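PDB 3DF7: putative ATP-grasp superfamily protein from Archaeoglobus fulgidus, which is of unknown function but probably binds ATP and a metal ion. Local coordinates for residues Leu114-Pro125 and Asp238-Asn246. Sequence-based numbering, arbitrary orientation.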
ATOM      1  N   LEU A 114      -7.332   0.461 -14.800  1.00 10.21           N
ATOM      2  CA  LEU A 114      -7.367  -0.772 -14.020  1.00 10.86           C
ATOM      3  C   LEU A 114      -8.704  -1.475 -14.219  1.00  9.26           C
ATOM      4  O   LEU A 114      -8.757  -2.696 -14.335  1.00 10.54           O
ATOM      5  CB  LEU A 114      -7.143  -0.486 -12.531  1.00 11.31           C
ATOM      6  CG  LEU A 114      -7.142  -1.723 -11.623  1.00 13.55           C
ATOM      7  CD1 LEU A 114      -6.103  -2.730 -12.114  1.00 12.95           C
ATOM      8  CD2 LEU A 114      -6.852  -1.309 -10.193  1.00 16.47           C
ATOM      9  N   TYR A 115      -9.784  -0.703 -14.256  1.00  9.23           N
ATOM     10  CA  TYR A 115     -11.111  -1.274 -14.463  1.00  8.94           C
ATOM     11  C   TYR A 115     -11.156  -2.065 -15.776  1.00  8.06           C
ATOM     12  O   TYR A 115     -11.596  -3.217 -15.809  1.00  8.08           O
ATOM     13  CB  TYR A 115     -12.160  -0.160 -14.493  1.00  9.66           C
ATOM     14  CG  TYR A 115     -13.489  -0.586 -15.084  1.00 10.92           C
ATOM     15  CD1 TYR A 115     -14.279  -1.551 -14.458  1.00 10.43           C
ATOM     16  CD2 TYR A 115     -13.948  -0.029 -16.278  1.00 10.82           C
ATOM     17  CE1 TYR A 115     -15.502  -1.949 -15.011  1.00 12.18           C
ATOM     18  CE2 TYR A 115     -15.160  -0.423 -16.837  1.00 12.98           C
ATOM     19  CZ  TYR A 115     -15.930  -1.380 -16.200  1.00 12.36           C
ATOM     20  OH  TYR A 115     -17.128  -1.766 -16.760  1.00 16.71           O
ATOM     21  N   LYS A 116     -10.697  -1.450 -16.860  1.00  8.77           N
ATOM     22  CA  LYS A 116     -10.709  -2.127 -18.157  1.00 11.18           C
ATOM     23  C   LYS A 116      -9.793  -3.345 -18.165  1.00 11.69           C
ATOM     24  O   LYS A 116     -10.058  -4.329 -18.855  1.00 13.51           O
ATOM     25  CB  LYS A 116     -10.295  -1.160 -19.273  1.00 10.96           C
ATOM     26  CG  LYS A 116     -11.198   0.058 -19.386  1.00 13.40           C
ATOM     27  CD  LYS A 116     -10.927   0.862 -20.658  1.00 11.67           C
ATOM     28  CE  LYS A 116      -9.514   1.405 -20.701  1.00 11.12           C
ATOM     29  NZ  LYS A 116      -9.274   2.205 -21.937  1.00 10.09           N
ATOM     30  N   LYS A 117      -8.717  -3.283 -17.389  1.00 12.66           N
ATOM     31  CA  LYS A 117      -7.770  -4.389 -17.326  1.00 12.33           C
ATOM     32  C   LYS A 117      -8.354  -5.595 -16.589  1.00 12.25           C
ATOM     33  O   LYS A 117      -8.168  -6.735 -17.006  1.00 12.06           O
ATOM     34  CB  LYS A 117      -6.485  -3.942 -16.622  1.00 16.25           C
ATOM     35  CG  LYS A 117      -5.326  -4.921 -16.750  1.00 22.18           C
ATOM     36  CD  LYS A 117      -4.695  -4.835 -18.133  1.00 26.33           C
ATOM     37  CE  LYS A 117      -3.580  -5.850 -18.308  1.00 29.95           C
ATOM     38  NZ  LYS A 117      -4.096  -7.247 -18.319  1.00 31.63           N
ATOM     39  N   LEU A 118      -9.083  -5.334 -15.508  1.00 10.50           N
ATOM     40  CA  LEU A 118      -9.655  -6.402 -14.688  1.00  9.60           C
ATOM     41  C   LEU A 118     -11.061  -6.925 -14.997  1.00 11.05           C
ATOM     42  O   LEU A 118     -11.335  -8.111 -14.790  1.00 10.63           O
ATOM     43  CB  LEU A 118      -9.643  -5.972 -13.219  1.00  9.10           C
ATOM     44  CG  LEU A 118      -8.306  -5.564 -12.596  1.00 10.66           C
ATOM     45  CD1 LEU A 118      -8.542  -5.078 -11.173  1.00  9.49           C
ATOM     46  CD2 LEU A 118      -7.345  -6.738 -12.616  1.00 10.61           C
ATOM     47  N   ARG A 119     -11.943  -6.057 -15.487  1.00 12.64           N
ATOM     48  CA  ARG A 119     -13.343  -6.426 -15.720  1.00 13.93           C
ATOM     49  C   ARG A 119     -13.688  -7.796 -16.295  1.00 16.00           C
ATOM     50  O   ARG A 119     -14.674  -8.404 -15.873  1.00 16.93           O
ATOM     51  CB  ARG A 119     -14.059  -5.343 -16.536  1.00 13.98           C
ATOM     52  CG  ARG A 119     -13.499  -5.089 -17.908  1.00 13.78           C
ATOM     53  CD  ARG A 119     -14.354  -4.065 -18.638  1.00 15.55           C
ATOM     54  NE  ARG A 119     -13.717  -3.604 -19.864  1.00 14.90           N
ATOM     55  CZ  ARG A 119     -14.210  -2.657 -20.653  1.00 15.51           C
ATOM     56  NH1 ARG A 119     -15.356  -2.066 -20.346  1.00 15.75           N
ATOM     57  NH2 ARG A 119     -13.544  -2.292 -21.736  1.00 15.97           N
ATOM     58  N   GLY A 120     -12.903  -8.294 -17.240  1.00 16.03           N
ATOM     59  CA  GLY A 120     -13.222  -9.596 -17.804  1.00 18.57           C
ATOM     60  C   GLY A 120     -12.474 -10.747 -17.163  1.00 19.77           C
ATOM     61  O   GLY A 120     -12.609 -11.898 -17.586  1.00 22.23           O
ATOM     62  N   GLU A 121     -11.710 -10.450 -16.119  1.00 17.03           N
ATOM     63  CA  GLU A 121     -10.902 -11.466 -15.453  1.00 17.94           C
ATOM     64  C   GLU A 121     -11.223 -11.708 -13.982  1.00 16.17           C
ATOM     65  O   GLU A 121     -10.887 -12.759 -13.437  1.00 15.88           O
ATOM     66  CB  GLU A 121      -9.434 -11.085 -15.592  1.00 21.18           C
ATOM     67  CG  GLU A 121      -8.981 -10.964 -17.032  1.00 28.09           C
ATOM     68  CD  GLU A 121      -8.530 -12.288 -17.603  1.00 32.11           C
ATOM     69  OE1 GLU A 121      -9.138 -13.330 -17.264  1.00 34.73           O
ATOM     70  OE2 GLU A 121      -7.566 -12.284 -18.395  1.00 35.70           O
ATOM     71  N   VAL A 122     -11.853 -10.732 -13.339  1.00 13.22           N
ATOM     72  CA  VAL A 122     -12.201 -10.858 -11.927  1.00 12.43           C
ATOM     73  C   VAL A 122     -13.374  -9.935 -11.619  1.00 12.30           C
ATOM     74  O   VAL A 122     -13.619  -8.968 -12.338  1.00  9.84           O
ATOM     75  CB  VAL A 122     -10.991 -10.496 -11.025  1.00 14.42           C
ATOM     76  CG1 VAL A 122     -10.648  -9.025 -11.179  1.00 12.55           C
ATOM     77  CG2 VAL A 122     -11.295 -10.837  -9.570  1.00 14.14           C
ATOM     78  N   GLN A 123     -14.111 -10.236 -10.557  1.00 10.09           N
ATOM     79  CA  GLN A 123     -15.261  -9.419 -10.208  1.00 11.16           C
ATOM     80  C   GLN A 123     -14.882  -8.023  -9.736  1.00 10.94           C
ATOM     81  O   GLN A 123     -14.116  -7.872  -8.783  1.00 10.86           O
ATOM     82  CB  GLN A 123     -16.090 -10.102  -9.122  1.00 11.01           C
ATOM     83  CG  GLN A 123     -17.371  -9.357  -8.795  1.00 14.27           C
ATOM     84  CD  GLN A 123     -18.349  -9.360  -9.952  1.00 16.69           C
ATOM     85  OE1 GLN A 123     -18.779 -10.422 -10.412  1.00 14.90           O
ATOM     86  NE2 GLN A 123     -18.703  -8.172 -10.435  1.00 15.82           N
ATOM     87  N   VAL A 124     -15.415  -7.009 -10.414  1.00 10.05           N
ATOM     88  CA  VAL A 124     -15.178  -5.617 -10.044  1.00  9.64           C
ATOM     89  C   VAL A 124     -16.525  -4.900 -10.060  1.00 10.07           C
ATOM     90  O   VAL A 124     -17.483  -5.369 -10.675  1.00  9.61           O
ATOM     91  CB  VAL A 124     -14.219  -4.893 -11.030  1.00 10.20           C
ATOM     92  CG1 VAL A 124     -12.863  -5.577 -11.039  1.00  8.71           C
ATOM     93  CG2 VAL A 124     -14.827  -4.863 -12.428  1.00 10.69           C
ATOM     94  N   PRO A 125     -16.625  -3.761  -9.369  1.00 10.25           N
ATOM     95  CA  PRO A 125     -17.904  -3.050  -9.368  1.00 11.89           C
ATOM     96  C   PRO A 125     -18.119  -2.301 -10.682  1.00 13.17           C
ATOM     97  O   PRO A 125     -17.159  -2.009 -11.400  1.00 13.41           O
ATOM     98  CB  PRO A 125     -17.773  -2.109  -8.173  1.00 13.50           C
ATOM     99  CG  PRO A 125     -16.314  -1.802  -8.145  1.00 16.02           C
ATOM    100  CD  PRO A 125     -15.660  -3.136  -8.446  1.00 10.83           C
ATOM    101  N   ASP A 238     -21.626 -10.374  -1.203  1.00 16.40           N
ATOM    102  CA  ASP A 238     -22.079 -11.756  -1.264  1.00 16.74           C
ATOM    103  C   ASP A 238     -20.933 -12.528  -1.915  1.00 15.83           C
ATOM    104  O   ASP A 238     -20.942 -13.755  -1.973  1.00 14.03           O
ATOM    105  CB  ASP A 238     -23.357 -11.877  -2.103  1.00 20.61           C
ATOM    106  CG  ASP A 238     -23.139 -11.514  -3.557  1.00 24.03           C
ATOM    107  OD1 ASP A 238     -22.676 -10.389  -3.829  1.00 25.46           O
ATOM    108  OD2 ASP A 238     -23.438 -12.355  -4.432  1.00 30.91           O
ATOM    109  N   GLN A 239     -19.942 -11.779  -2.397  1.00 12.14           N
ATOM    110  CA  GLN A 239     -18.761 -12.343  -3.044  1.00 11.06           C
ATOM    111  C   GLN A 239     -17.675 -11.271  -3.040  1.00 10.68           C
ATOM    112  O   GLN A 239     -17.948 -10.105  -2.746  1.00 10.67           O
ATOM    113  CB  GLN A 239     -19.070 -12.739  -4.497  1.00 10.48           C
ATOM    114  CG  GLN A 239     -19.343 -11.553  -5.426  1.00 10.81           C
ATOM    115  CD  GLN A 239     -19.494 -11.953  -6.897  1.00 13.13           C
ATOM    116  OE1 GLN A 239     -18.569 -12.496  -7.510  1.00 14.70           O
ATOM    117  NE2 GLN A 239     -20.661 -11.670  -7.468  1.00 13.61           N
ATOM    118  N   PRO A 240     -16.427 -11.650  -3.352  1.00 10.50           N
ATOM    119  CA  PRO A 240     -15.363 -10.644  -3.363  1.00  9.55           C
ATOM    120  C   PRO A 240     -15.435  -9.732  -4.581  1.00 10.16           C
ATOM    121  O   PRO A 240     -15.579 -10.204  -5.709  1.00  8.87           O
ATOM    122  CB  PRO A 240     -14.082 -11.481  -3.381  1.00 10.09           C
ATOM    123  CG  PRO A 240     -14.499 -12.773  -2.736  1.00 11.54           C
ATOM    124  CD  PRO A 240     -15.859 -13.008  -3.344  1.00 10.13           C
ATOM    125  N   TYR A 241     -15.341  -8.429  -4.332  1.00  8.38           N
ATOM    126  CA  TYR A 241     -15.323  -7.413  -5.377  1.00  9.48           C
ATOM    127  C   TYR A 241     -13.970  -6.711  -5.247  1.00  8.61           C
ATOM    128  O   TYR A 241     -13.641  -6.192  -4.174  1.00  8.98           O
ATOM    129  CB  TYR A 241     -16.430  -6.378  -5.164  1.00  8.59           C
ATOM    130  CG  TYR A 241     -17.780  -6.752  -5.726  1.00 10.68           C
ATOM    131  CD1 TYR A 241     -18.232  -6.200  -6.924  1.00 11.30           C
ATOM    132  CD2 TYR A 241     -18.615  -7.642  -5.055  1.00 11.69           C
ATOM    133  CE1 TYR A 241     -19.484  -6.524  -7.438  1.00 11.62           C
ATOM    134  CE2 TYR A 241     -19.867  -7.976  -5.561  1.00 12.85           C
ATOM    135  CZ  TYR A 241     -20.295  -7.411  -6.751  1.00 12.60           C
ATOM    136  OH  TYR A 241     -21.531  -7.727  -7.253  1.00 15.26           O
ATOM    137  N   VAL A 242     -13.185  -6.715  -6.320  1.00  8.25           N
ATOM    138  CA  VAL A 242     -11.877  -6.066  -6.315  1.00  7.64           C
ATOM    139  C   VAL A 242     -12.064  -4.584  -6.616  1.00  7.00           C
ATOM    140  O   VAL A 242     -12.586  -4.205  -7.670  1.00  7.53           O
ATOM    141  CB  VAL A 242     -10.935  -6.696  -7.363  1.00  7.35           C
ATOM    142  CG1 VAL A 242      -9.640  -5.910  -7.452  1.00  6.16           C
ATOM    143  CG2 VAL A 242     -10.636  -8.137  -6.978  1.00  8.66           C
ATOM    144  N   ILE A 243     -11.624  -3.752  -5.679  1.00  7.51           N
ATOM    145  CA  ILE A 243     -11.766  -2.305  -5.785  1.00  8.52           C
ATOM    146  C   ILE A 243     -10.503  -1.571  -6.229  1.00  9.95           C
ATOM    147  O   ILE A 243     -10.567  -0.608  -6.998  1.00 10.72           O
ATOM    148  CB  ILE A 243     -12.177  -1.707  -4.419  1.00  9.07           C
ATOM    149  CG1 ILE A 243     -13.314  -2.530  -3.804  1.00 11.58           C
ATOM    150  CG2 ILE A 243     -12.590  -0.247  -4.593  1.00 13.72           C
ATOM    151  CD1 ILE A 243     -14.577  -2.559  -4.640  1.00 10.22           C
ATOM    152  N   GLU A 244      -9.353  -2.019  -5.741  1.00  8.99           N
ATOM    153  CA  GLU A 244      -8.113  -1.334  -6.062  1.00 13.83           C
ATOM    154  C   GLU A 244      -6.898  -2.228  -5.881  1.00 11.93           C
ATOM    155  O   GLU A 244      -6.935  -3.203  -5.135  1.00 11.25           O
ATOM    156  CB  GLU A 244      -8.003  -0.101  -5.151  1.00 16.56           C
ATOM    157  CG  GLU A 244      -6.720   0.694  -5.250  1.00 26.23           C
ATOM    158  CD  GLU A 244      -6.766   1.958  -4.405  1.00 29.96           C
ATOM    159  OE1 GLU A 244      -7.704   2.762  -4.590  1.00 29.43           O
ATOM    160  OE2 GLU A 244      -5.864   2.149  -3.561  1.00 33.71           O
ATOM    161  N   ILE A 245      -5.824  -1.896  -6.587  1.00 11.22           N
ATOM    162  CA  ILE A 245      -4.581  -2.640  -6.474  1.00 10.33           C
ATOM    163  C   ILE A 245      -3.468  -1.645  -6.195  1.00 11.62           C
ATOM    164  O   ILE A 245      -3.193  -0.769  -7.014  1.00  9.83           O
ATOM    165  CB  ILE A 245      -4.234  -3.415  -7.765  1.00 11.22           C
ATOM    166  CG1 ILE A 245      -5.243  -4.545  -7.988  1.00  9.06           C
ATOM    167  CG2 ILE A 245      -2.823  -3.985  -7.657  1.00  7.97           C
ATOM    168  CD1 ILE A 245      -4.965  -5.372  -9.237  1.00 11.33           C
ATOM    169  N   ASN A 246      -2.847  -1.768  -5.026  1.00 11.21           N
ATOM    170  CA  ASN A 246      -1.750  -0.886  -4.655  1.00 10.96           C
ATOM    171  C   ASN A 246      -0.456  -1.643  -4.898  1.00 10.08           C
ATOM    172  O   ASN A 246      -0.119  -2.567  -4.155  1.00 10.63           O
ATOM    173  CB  ASN A 246      -1.862  -0.487  -3.183  1.00 12.02           C
ATOM    174  CG  ASN A 246      -3.115   0.313  -2.894  1.00 14.31           C
ATOM    175  OD1 ASN A 246      -3.267   1.444  -3.364  1.00 18.02           O
ATOM    176  ND2 ASN A 246      -4.024  -0.269  -2.127  1.00 14.22           N
TER
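The CG of Gln123 sits over the face of the Tyr241 ring, 3.8 Å from its centroid and 14° off the normal, a CH-pi contact. With CG anti to the backbone N (chi1 -175°) the aliphatic stem reaches the ring, and a bend at chi2 turns the amide back, so that NE2 donates to Val124 O at 3.1 Å, from above the carbonyl plane. The amide is inclined to the ring at about 49°, with NE2 near Tyr241 CE1. On the main chain, Val242 N gives Gln123 O a nearly straight hydrogen bond of 2.9 Å, tying the loop after helix 111-118 to strand 240-246, an outermost strand of the large antiparallel sheet. Pro125, which has no N-H to satisfy, sets its own N at the Tyr241 ring edge and rests CG on Ile243 CD1. Branched Val242 divides its methyls: CG2 meets Val122 CG2 at 3.8 Å, while CG1 meets Leu118 CD1. Ile245 CD1 touches CD1 of both Leu114 and Leu118. Cut back to an alanine here, Gln123 would probably no longer cover the Tyr241 face, and Val124 O would lose this donor. A main-chain bond and the CH-pi contact thus hold the loop to the strand, while aliphatic packing seats the helix across it within the ATP-grasp domain.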